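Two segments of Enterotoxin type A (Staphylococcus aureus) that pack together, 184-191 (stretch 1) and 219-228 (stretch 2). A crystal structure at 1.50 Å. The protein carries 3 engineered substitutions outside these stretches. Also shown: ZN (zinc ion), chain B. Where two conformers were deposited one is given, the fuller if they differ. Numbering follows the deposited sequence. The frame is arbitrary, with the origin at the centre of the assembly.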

# COMPACT_ATOMS: atom_id res chain seq x y z
N LEU A 184 9.91 10.74 3.30
CA LEU A 184 9.43 10.71 1.92
C LEU A 184 9.83 9.38 1.26
O LEU A 184 10.90 8.85 1.49
CB LEU A 184 10.12 11.85 1.13
CG LEU A 184 9.91 11.80 -0.39
CD1 LEU A 184 8.48 12.16 -0.73
CD2 LEU A 184 10.85 12.82 -1.05
N ILE A 185 8.87 8.77 0.54
CA ILE A 185 9.19 7.56 -0.22
C ILE A 185 8.86 7.81 -1.70
O ILE A 185 7.88 8.46 -2.04
CB ILE A 185 8.44 6.32 0.28
CG1 ILE A 185 8.86 5.07 -0.52
CG2 ILE A 185 6.93 6.52 0.20
CD1 ILE A 185 8.54 3.77 0.23
N VAL A 186 9.81 7.43 -2.55
CA VAL A 186 9.69 7.62 -3.99
C VAL A 186 9.89 6.28 -4.70
O VAL A 186 10.82 5.53 -4.48
CB VAL A 186 10.78 8.61 -4.48
CG1 VAL A 186 10.67 8.85 -5.98
CG2 VAL A 186 10.69 9.93 -3.73
N PHE A 187 8.93 6.02 -5.61
CA PHE A 187 8.95 4.81 -6.43
C PHE A 187 9.46 5.22 -7.82
O PHE A 187 8.80 5.79 -8.64
CB PHE A 187 7.52 4.22 -6.49
CG PHE A 187 7.00 3.89 -5.10
CD1 PHE A 187 7.28 2.72 -4.49
CD2 PHE A 187 6.23 4.87 -4.44
CE1 PHE A 187 6.86 2.44 -3.19
CE2 PHE A 187 5.82 4.61 -3.12
CZ PHE A 187 6.12 3.42 -2.52
N HIS A 188 10.81 5.05 -7.92
CA HIS A 188 11.53 5.67 -9.03
C HIS A 188 11.64 4.75 -10.24
O HIS A 188 12.48 3.88 -10.31
CB HIS A 188 12.94 6.09 -8.57
CG HIS A 188 13.54 7.13 -9.51
ND1 HIS A 188 14.66 7.80 -9.09
CD2 HIS A 188 13.23 7.65 -10.67
CE1 HIS A 188 15.08 8.66 -9.99
NE2 HIS A 188 14.19 8.59 -10.99
N THR A 189 10.75 4.97 -11.20
CA THR A 189 10.67 4.17 -12.40
C THR A 189 11.59 4.68 -13.50
O THR A 189 11.96 5.85 -13.49
CB THR A 189 9.20 4.19 -12.93
OG1 THR A 189 8.72 5.55 -12.77
CG2 THR A 189 8.34 3.29 -12.08
N SER A 190 11.90 3.82 -14.47
CA SER A 190 12.72 4.17 -15.62
C SER A 190 12.00 5.23 -16.47
O SER A 190 12.57 6.25 -16.83
CB SER A 190 12.94 2.93 -16.50
OG SER A 190 13.80 2.00 -15.86
N THR A 191 10.78 4.90 -16.87
CA THR A 191 9.90 5.81 -17.56
C THR A 191 8.71 6.15 -16.64
O THR A 191 8.33 5.35 -15.80
CB THR A 191 9.35 5.26 -18.88
OG1 THR A 191 8.77 3.96 -18.67
CG2 THR A 191 10.46 5.14 -19.92
N THR A 219 -0.37 1.34 -10.99
CA THR A 219 0.57 0.27 -11.24
C THR A 219 1.80 0.85 -11.95
O THR A 219 1.67 1.86 -12.63
CB THR A 219 -0.04 -0.82 -12.16
OG1 THR A 219 0.77 -2.00 -12.17
CG2 THR A 219 -0.12 -0.30 -13.59
N ILE A 220 2.93 0.25 -11.66
CA ILE A 220 4.17 0.69 -12.34
C ILE A 220 4.95 -0.52 -12.80
O ILE A 220 4.78 -1.66 -12.34
CB ILE A 220 5.05 1.55 -11.42
CG1 ILE A 220 5.53 0.77 -10.22
CG2 ILE A 220 4.38 2.87 -11.07
CD1 ILE A 220 6.35 1.52 -9.20
N ASN A 221 5.85 -0.28 -13.77
CA ASN A 221 6.74 -1.34 -14.26
C ASN A 221 7.91 -1.56 -13.29
O ASN A 221 8.60 -0.59 -12.95
CB ASN A 221 7.29 -0.94 -15.64
CG ASN A 221 7.83 -2.19 -16.34
OD1 ASN A 221 8.79 -2.79 -15.91
ND2 ASN A 221 7.14 -2.60 -17.41
N SER A 222 8.11 -2.79 -12.89
CA SER A 222 9.12 -3.08 -11.87
C SER A 222 10.51 -3.17 -12.52
O SER A 222 11.49 -3.23 -11.79
CB SER A 222 8.79 -4.37 -11.13
OG SER A 222 8.76 -5.47 -12.05
N GLU A 223 10.54 -3.30 -13.84
CA GLU A 223 11.71 -3.50 -14.58
C GLU A 223 12.54 -2.19 -14.44
O GLU A 223 12.22 -1.07 -14.74
CB GLU A 223 11.64 -3.79 -16.03
CG GLU A 223 12.98 -4.19 -16.67
CD GLU A 223 12.88 -4.56 -18.12
OE1 GLU A 223 12.14 -3.91 -18.89
OE2 GLU A 223 13.60 -5.51 -18.55
N ASN A 224 13.70 -2.53 -13.97
CA ASN A 224 14.77 -1.65 -13.63
C ASN A 224 14.43 -0.59 -12.63
O ASN A 224 15.12 0.48 -12.65
CB ASN A 224 15.36 -0.96 -14.84
CG ASN A 224 15.70 -1.89 -15.97
OD1 ASN A 224 15.26 -1.68 -17.12
ND2 ASN A 224 16.46 -2.93 -15.69
N MET A 225 13.41 -0.72 -11.83
CA MET A 225 13.02 0.40 -10.92
C MET A 225 13.71 0.27 -9.60
O MET A 225 14.34 -0.73 -9.25
CB MET A 225 11.50 0.26 -10.77
CG MET A 225 10.86 1.25 -9.84
SD MET A 225 10.31 0.54 -8.22
CE MET A 225 9.50 -0.91 -8.88
N HIS A 226 13.66 1.37 -8.82
CA HIS A 226 14.16 1.24 -7.43
C HIS A 226 13.36 2.23 -6.56
O HIS A 226 12.56 2.98 -7.09
CB HIS A 226 15.66 1.51 -7.34
CG HIS A 226 16.01 2.91 -7.69
ND1 HIS A 226 16.34 3.31 -8.96
CD2 HIS A 226 16.00 4.03 -6.92
CE1 HIS A 226 16.54 4.61 -8.99
NE2 HIS A 226 16.35 5.03 -7.78
N ILE A 227 13.58 2.15 -5.27
CA ILE A 227 12.84 2.99 -4.32
C ILE A 227 13.86 3.88 -3.57
O ILE A 227 14.88 3.36 -3.14
CB ILE A 227 12.12 2.07 -3.31
CG1 ILE A 227 10.90 1.44 -4.04
CG2 ILE A 227 11.65 2.86 -2.10
CD1 ILE A 227 10.28 0.29 -3.26
N ASP A 228 13.44 5.10 -3.34
CA ASP A 228 14.23 6.04 -2.55
C ASP A 228 13.44 6.44 -1.30
O ASP A 228 12.27 6.78 -1.42
CB ASP A 228 14.56 7.33 -3.30
CG ASP A 228 15.28 7.05 -4.60
OD1 ASP A 228 16.29 6.34 -4.62
OD2 ASP A 228 14.65 7.49 -5.60
ZN ZN B . 15.94 7.17 -7.32
O HOH W 1 10.55 0.90 -14.33

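Residues 184-188 and 226-228 run as neighbouring antiparallel strands, and their polar backbone groups satisfy one another in two reciprocal pairs. Val-186 N donates to Asp-228 O (2.8 Å) and Asp-228 N returns a bond to Val-186 O (2.9 Å), both nearly straight. Two residues on, His-188 N reaches His-226 O at 2.8 Å, with a more bent geometry, while His-226 N donates to His-188 O at 3.1 Å. Between these pairs Phe-187 faces Ile-227 without hydrogen bonds; there Ile-227 CA lies 3.2 Å from Val-186 O, a CA-H...O contact that supplements the ladder.

The alternation of the strands sorts the side chains. Val-186, His-188, His-226 and Asp-228 share one face, and three of them converge on the zinc ion: His-188 ND1 binds at 2.3 Å, His-226 NE2 and Asp-228 OD2 at 2.2 Å each. The metal thus clamps one ligand from the first strand to two from the second. Because both of these nitrogens bind the metal, the 3.5 Å approach of His-188 ND1 to His-226 NE2 is not a hydrogen bond. The rings lie obliquely, and His-188 CB sits over the His-226 face, 4.0 Å from its centroid.

The other face is apolar and buried. Phe-187 CD1 meets Ile-227 CG1 at 3.9 Å, and Phe-187 CB meets Ile-220 CD1 at 4.0 Å, so hydrocarbon packs on hydrocarbon, and these side chains bring no donor or acceptor to be satisfied.

Beyond the paired strands, a type II turn from Ser-222 to Met-225 is closed by Met-225 N to Ser-222 O (3.2 Å), and Asn-221 OD1 accepts from Glu-223 N (2.8 Å). One water links the two stretches: it accepts from Ser-190 N (3.2 Å) and donates to Asn-221 O (2.8 Å) and Glu-223 O (2.6 Å).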